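Local coordinates for protein ylmH (Streptococcus pneumoniae, PDB 2FPH) that probably acts in bacterial cell division and is likely to bind nucleic acid through a domain related to the RNA-recognition motif, at residues E19-V24 / V69-D74; S27-L32 / P73-P78. One frame throughout, in Å; residues are numbered along the deposited sequence.

Contact 1 (E19-V24 / V69-D74); sequences EWIKKV and VLLYPD
W20 meets L71 through the stem of its side chain rather than through its indole: CB of W20 lies 3.8 Å from CD1 of L71, while the ring system reaches on to stack with F31 and touches T33 and P34. In the other aromatic residue, Y72, the CA–CB bond is directed away from the helix; its side chain touches A54 and S56 of strand 54-57, and its ring meets P78. The flat groups thus frame the contact, and aliphatic branches fill it.

L71 and V24 carry most of the packing. On L71, CG is anti to its own carbonyl carbon (chi1 -64°), and beyond it the CD1 methyl lies beside CB of W20 and, more loosely, 4.4 Å from CG1 of I21. V24 crosses L71 at about a right angle and divides its two methyls between two neighbours. CG2 lies 3.8 Å from CB of L71 and 3.6 Å from the carbonyl O of L71. CG1, set anti to the backbone N of V24 (chi1 177°), lies above the CD side of the P73 ring, 4.0 Å from CD of P73.

L71 also touches L44 and A48 of helix 38-50, and from helix 11-27 I21 touches L47 of the same helix. A leucine on the sheet is therefore held between residues of two helices, in largely buried surroundings with dispersion as the main attraction. The axes of the helix and strand segments approach to 8.5 Å and cross at -43°. This is helix-on-sheet packing: helix 11-27 lies against the central strand of the three-stranded antiparallel sheet and helps form the hydrophobic core of the YlmH N-terminal region.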
loop_
_atom_site.group_PDB
_atom_site.type_symbol
_atom_site.label_atom_id
_atom_site.label_comp_id
_atom_site.label_asym_id
_atom_site.label_seq_id
_atom_site.Cartn_x
_atom_site.Cartn_y
_atom_site.Cartn_z
ATOM N N GLU A 19 -5.241 11.246 13.744
ATOM C CA GLU A 19 -6.027 12.010 12.737
ATOM C C GLU A 19 -6.955 11.103 11.984
ATOM O O GLU A 19 -8.148 11.422 11.768
ATOM C CB GLU A 19 -5.125 12.882 11.785
ATOM C CG GLU A 19 -4.264 13.867 12.597
ATOM C CD GLU A 19 -3.112 14.550 11.860
ATOM O OE1 GLU A 19 -2.462 13.949 10.961
ATOM O OE2 GLU A 19 -2.835 15.720 12.213
ATOM N N TRP A 20 -6.455 9.928 11.604
ATOM C CA TRP A 20 -7.285 8.962 10.881
ATOM C C TRP A 20 -8.415 8.440 11.763
ATOM O O TRP A 20 -9.547 8.298 11.302
ATOM C CB TRP A 20 -6.451 7.811 10.356
ATOM C CG TRP A 20 -5.434 8.256 9.315
ATOM C CD1 TRP A 20 -5.436 9.402 8.564
ATOM C CD2 TRP A 20 -4.224 7.585 9.000
ATOM N NE1 TRP A 20 -4.320 9.468 7.753
ATOM C CE2 TRP A 20 -3.555 8.352 8.001
ATOM C CE3 TRP A 20 -3.639 6.395 9.440
ATOM C CZ2 TRP A 20 -2.331 7.956 7.459
ATOM C CZ3 TRP A 20 -2.396 5.991 8.847
ATOM C CH2 TRP A 20 -1.781 6.774 7.921
ATOM N N ILE A 21 -8.094 8.120 12.993
ATOM C CA ILE A 21 -9.129 7.693 13.952
ATOM C C ILE A 21 -10.201 8.755 14.128
ATOM O O ILE A 21 -11.367 8.430 14.020
ATOM C CB ILE A 21 -8.470 7.319 15.264
ATOM C CG1 ILE A 21 -7.762 5.965 15.086
ATOM C CG2 ILE A 21 -9.432 7.255 16.415
ATOM C CD1 ILE A 21 -6.933 5.647 16.175
ATOM N N LYS A 22 -9.795 10.029 14.272
ATOM C CA LYS A 22 -10.758 11.142 14.357
ATOM C C LYS A 22 -11.644 11.257 13.116
ATOM O O LYS A 22 -12.797 11.553 13.256
ATOM C CB LYS A 22 -10.046 12.466 14.617
ATOM C CG LYS A 22 -10.870 13.802 14.365
ATOM C CD LYS A 22 -11.375 14.459 15.627
ATOM C CE LYS A 22 -12.190 15.779 15.325
ATOM N NZ LYS A 22 -11.784 16.980 16.189
ATOM N N LYS A 23 -11.112 11.024 11.917
ATOM C CA LYS A 23 -11.910 11.022 10.704
ATOM C C LYS A 23 -13.054 10.012 10.798
ATOM O O LYS A 23 -14.184 10.274 10.335
ATOM C CB LYS A 23 -11.053 10.630 9.486
ATOM C CG LYS A 23 -10.065 11.631 8.941
ATOM C CD LYS A 23 -10.117 13.037 9.469
ATOM C CE LYS A 23 -10.331 14.052 8.295
ATOM N NZ LYS A 23 -9.950 15.481 8.629
ATOM N N VAL A 24 -12.735 8.815 11.304
ATOM C CA VAL A 24 -13.746 7.793 11.452
ATOM C C VAL A 24 -14.757 8.182 12.510
ATOM O O VAL A 24 -15.955 7.942 12.343
ATOM C CB VAL A 24 -13.170 6.431 11.757
ATOM C CG1 VAL A 24 -14.304 5.440 11.957
ATOM C CG2 VAL A 24 -12.275 6.000 10.576
ATOM N N VAL A 69 -4.709 -0.066 5.429
ATOM C CA VAL A 69 -5.540 -0.428 6.537
ATOM C C VAL A 69 -6.855 0.262 6.425
ATOM O O VAL A 69 -6.961 1.440 6.009
ATOM C CB VAL A 69 -4.819 -0.079 7.925
ATOM C CG1 VAL A 69 -5.727 -0.063 9.136
ATOM C CG2 VAL A 69 -3.619 -1.017 8.207
ATOM N N LEU A 70 -7.874 -0.457 6.830
ATOM C CA LEU A 70 -9.199 0.140 6.885
ATOM C C LEU A 70 -9.606 0.283 8.337
ATOM O O LEU A 70 -9.534 -0.666 9.125
ATOM C CB LEU A 70 -10.139 -0.749 6.125
ATOM C CG LEU A 70 -10.227 -0.663 4.640
ATOM C CD1 LEU A 70 -10.904 -1.913 4.130
ATOM C CD2 LEU A 70 -11.021 0.691 4.378
ATOM N N LEU A 71 -10.026 1.491 8.723
ATOM C CA LEU A 71 -10.547 1.773 10.072
ATOM C C LEU A 71 -12.046 1.972 9.930
ATOM O O LEU A 71 -12.438 2.700 9.031
ATOM C CB LEU A 71 -9.862 3.033 10.612
ATOM C CG LEU A 71 -8.334 2.932 10.839
ATOM C CD1 LEU A 71 -7.592 4.242 11.080
ATOM C CD2 LEU A 71 -8.055 2.054 11.989
ATOM N N TYR A 72 -12.923 1.399 10.791
ATOM C CA TYR A 72 -14.350 1.439 10.488
ATOM C C TYR A 72 -15.251 1.173 11.685
ATOM O O TYR A 72 -14.798 0.594 12.670
ATOM C CB TYR A 72 -14.720 0.513 9.347
ATOM C CG TYR A 72 -14.206 -0.894 9.544
ATOM C CD1 TYR A 72 -12.931 -1.225 9.151
ATOM C CD2 TYR A 72 -14.981 -1.882 10.150
ATOM C CE1 TYR A 72 -12.413 -2.488 9.362
ATOM C CE2 TYR A 72 -14.441 -3.208 10.349
ATOM C CZ TYR A 72 -13.180 -3.475 9.927
ATOM O OH TYR A 72 -12.615 -4.741 10.128
ATOM N N PRO A 73 -16.463 1.731 11.634
ATOM C CA PRO A 73 -17.494 1.409 12.628
ATOM C C PRO A 73 -17.980 -0.025 12.419
ATOM O O PRO A 73 -17.790 -0.570 11.339
ATOM C CB PRO A 73 -18.604 2.400 12.306
ATOM C CG PRO A 73 -17.940 3.458 11.523
ATOM C CD PRO A 73 -16.987 2.701 10.656
ATOM N N ASP A 74 -18.718 -0.550 13.402
ATOM C CA ASP A 74 -19.051 -1.986 13.479
ATOM C C ASP A 74 -20.038 -2.501 12.428
ATOM O O ASP A 74 -19.961 -3.695 12.018
ATOM C CB ASP A 74 -19.545 -2.334 14.864
ATOM C CG ASP A 74 -18.463 -2.191 15.939
ATOM O OD1 ASP A 74 -17.236 -2.320 15.651
ATOM O OD2 ASP A 74 -18.758 -1.926 17.122
#

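Contact 2 (S27-L32 / P73-P78); sequences SYAPFL and PDYFQP
Y28 and P73 face each other where two chain segments turn, their CA atoms 6.1 Å apart. Y28 leaves helix 11-27 with positive phi, while P73 to F76 form a type I beta turn with a hydrogen bond from F76 N to P73 O. A cis peptide follows between F76 and Q77.

Two groups of the turn lie against one face of the Y28 ring. CG of the Y28 side chain is anti to the backbone N (chi1 -176°), and CB of P73 lies over that face, 4.0 Å from the ring centroid, in a CH-pi contact displaced toward the rim. The Y75 ring meets the Y28 ring obliquely, the planes 36° apart. Y75 OH then donates to the carbonyl O of Y28 over 2.9 Å, from 22° outside the carbonyl plane. The F76 ring carries CG of P30 over the centre of one face, 3.5 Å from the centroid, and CB of Q77 over the opposite face, offset toward the rim.

Proline–aromatic packing and one tyrosine-to-backbone hydrogen bond thus join the loop between helix 11-27 and strand 31-32 to the beta turn following strand 69-72, a loop-to-turn contact at the surface of this alpha+beta fold.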
loop_
_atom_site.group_PDB
_atom_site.type_symbol
_atom_site.label_atom_id
_atom_site.label_comp_id
_atom_site.label_asym_id
_atom_site.label_seq_id
_atom_site.Cartn_x
_atom_site.Cartn_y
_atom_site.Cartn_z
ATOM N N SER A 27 -17.081 10.846 10.926
ATOM C CA SER A 27 -17.837 10.514 9.746
ATOM C C SER A 27 -18.729 9.307 9.955
ATOM O O SER A 27 -19.628 9.098 9.142
ATOM C CB SER A 27 -16.904 10.241 8.575
ATOM O OG SER A 27 -16.037 9.166 8.863
ATOM N N TYR A 28 -18.433 8.548 11.006
ATOM C CA TYR A 28 -18.974 7.172 11.265
ATOM C C TYR A 28 -18.977 6.437 9.906
ATOM O O TYR A 28 -20.001 5.809 9.400
ATOM C CB TYR A 28 -20.320 7.265 12.039
ATOM C CG TYR A 28 -20.953 6.003 12.471
ATOM C CD1 TYR A 28 -20.630 5.367 13.613
ATOM C CD2 TYR A 28 -22.056 5.527 11.758
ATOM C CE1 TYR A 28 -21.303 4.187 13.994
ATOM C CE2 TYR A 28 -22.703 4.414 12.119
ATOM C CZ TYR A 28 -22.339 3.735 13.235
ATOM O OH TYR A 28 -23.042 2.609 13.539
ATOM N N ALA A 29 -17.805 6.499 9.266
ATOM C CA ALA A 29 -17.602 5.789 8.007
ATOM C C ALA A 29 -16.184 5.240 7.926
ATOM O O ALA A 29 -15.325 5.667 8.649
ATOM C CB ALA A 29 -17.832 6.669 6.854
ATOM N N PRO A 30 -15.943 4.261 7.071
ATOM C CA PRO A 30 -14.584 3.695 7.036
ATOM C C PRO A 30 -13.618 4.726 6.476
ATOM O O PRO A 30 -14.001 5.536 5.587
ATOM C CB PRO A 30 -14.706 2.474 6.100
ATOM C CG PRO A 30 -16.181 2.232 6.049
ATOM C CD PRO A 30 -16.841 3.594 6.123
ATOM N N PHE A 31 -12.368 4.638 6.956
ATOM C CA PHE A 31 -11.256 5.399 6.425
ATOM C C PHE A 31 -10.191 4.404 5.964
ATOM O O PHE A 31 -9.882 3.474 6.685
ATOM C CB PHE A 31 -10.618 6.297 7.494
ATOM C CG PHE A 31 -9.472 7.106 6.939
ATOM C CD1 PHE A 31 -9.735 8.143 6.037
ATOM C CD2 PHE A 31 -8.150 6.765 7.165
ATOM C CE1 PHE A 31 -8.722 8.855 5.449
ATOM C CE2 PHE A 31 -7.112 7.482 6.543
ATOM C CZ PHE A 31 -7.424 8.532 5.672
ATOM N N LEU A 32 -9.714 4.583 4.738
ATOM C CA LEU A 32 -8.655 3.759 4.161
ATOM C C LEU A 32 -7.342 4.563 4.132
ATOM O O LEU A 32 -7.257 5.658 3.518
ATOM C CB LEU A 32 -9.056 3.353 2.751
ATOM C CG LEU A 32 -8.049 2.642 1.853
ATOM C CD1 LEU A 32 -7.789 1.351 2.505
ATOM C CD2 LEU A 32 -8.593 2.434 0.376
ATOM N N PRO A 73 -16.463 1.731 11.634
ATOM C CA PRO A 73 -17.494 1.409 12.628
ATOM C C PRO A 73 -17.980 -0.025 12.419
ATOM O O PRO A 73 -17.790 -0.570 11.339
ATOM C CB PRO A 73 -18.604 2.400 12.306
ATOM C CG PRO A 73 -17.940 3.458 11.523
ATOM C CD PRO A 73 -16.987 2.701 10.656
ATOM N N ASP A 74 -18.718 -0.550 13.402
ATOM C CA ASP A 74 -19.051 -1.986 13.479
ATOM C C ASP A 74 -20.038 -2.501 12.428
ATOM O O ASP A 74 -19.961 -3.695 12.018
ATOM C CB ASP A 74 -19.545 -2.334 14.864
ATOM C CG ASP A 74 -18.463 -2.191 15.939
ATOM O OD1 ASP A 74 -17.236 -2.320 15.651
ATOM O OD2 ASP A 74 -18.758 -1.926 17.122
ATOM N N TYR A 75 -20.898 -1.623 11.942
ATOM C CA TYR A 75 -21.789 -1.990 10.872
ATOM C C TYR A 75 -21.018 -2.520 9.623
ATOM O O TYR A 75 -21.547 -3.330 8.870
ATOM C CB TYR A 75 -22.699 -0.817 10.516
ATOM C CG TYR A 75 -22.037 0.318 9.762
ATOM C CD1 TYR A 75 -21.488 1.404 10.448
ATOM C CD2 TYR A 75 -22.016 0.331 8.378
ATOM C CE1 TYR A 75 -20.865 2.446 9.763
ATOM C CE2 TYR A 75 -21.409 1.390 7.666
ATOM C CZ TYR A 75 -20.845 2.443 8.381
ATOM O OH TYR A 75 -20.275 3.474 7.694
ATOM N N PHE A 76 -19.775 -2.093 9.415
ATOM C CA PHE A 76 -19.074 -2.378 8.150
ATOM C C PHE A 76 -18.321 -3.740 8.278
ATOM O O PHE A 76 -17.594 -3.904 9.186
ATOM C CB PHE A 76 -18.121 -1.198 7.866
ATOM C CG PHE A 76 -17.516 -1.189 6.474
ATOM C CD1 PHE A 76 -18.247 -0.732 5.384
ATOM C CD2 PHE A 76 -16.203 -1.554 6.277
ATOM C CE1 PHE A 76 -17.700 -0.677 4.127
ATOM C CE2 PHE A 76 -15.629 -1.500 4.999
ATOM C CZ PHE A 76 -16.392 -1.085 3.919
ATOM N N GLN A 77 -18.400 -4.762 7.423
ATOM C CA GLN A 77 -18.664 -4.864 6.027
ATOM C C GLN A 77 -17.375 -5.305 5.207
ATOM O O GLN A 77 -17.588 -5.635 4.105
ATOM C CB GLN A 77 -19.382 -3.646 5.403
ATOM C CG GLN A 77 -20.894 -3.742 5.285
ATOM C CD GLN A 77 -21.570 -2.436 4.915
ATOM O OE1 GLN A 77 -21.351 -1.892 3.821
ATOM N NE2 GLN A 77 -22.404 -1.920 5.828
ATOM N N PRO A 78 -16.105 -5.352 5.682
ATOM C CA PRO A 78 -14.975 -5.155 4.734
ATOM C C PRO A 78 -14.759 -6.321 3.754
ATOM O O PRO A 78 -14.848 -7.476 4.174
ATOM C CB PRO A 78 -13.752 -4.995 5.624
ATOM C CG PRO A 78 -14.377 -4.947 7.111
ATOM C CD PRO A 78 -15.599 -5.706 7.008
#

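Contacts 1 and 2 adjoin on the same sheet, their centres about 7 Å apart. The chain leaves helix 11-27, which supplies one side of contact 1, through the loop of contact 2 and enters strand 31-32, and that strand pairs with 69-72: F31 N and L71 O are 2.8 Å apart, a probable hydrogen bond. P73 belongs to both, meeting the helix in the first and the loop in the second. Further touches join them, with V24 CG1 3.5 Å from A29 O and Y72 CZ 3.4 Å from P78 CG. The example illustrates how a buried helix–sheet interface can continue directly into a surface turn.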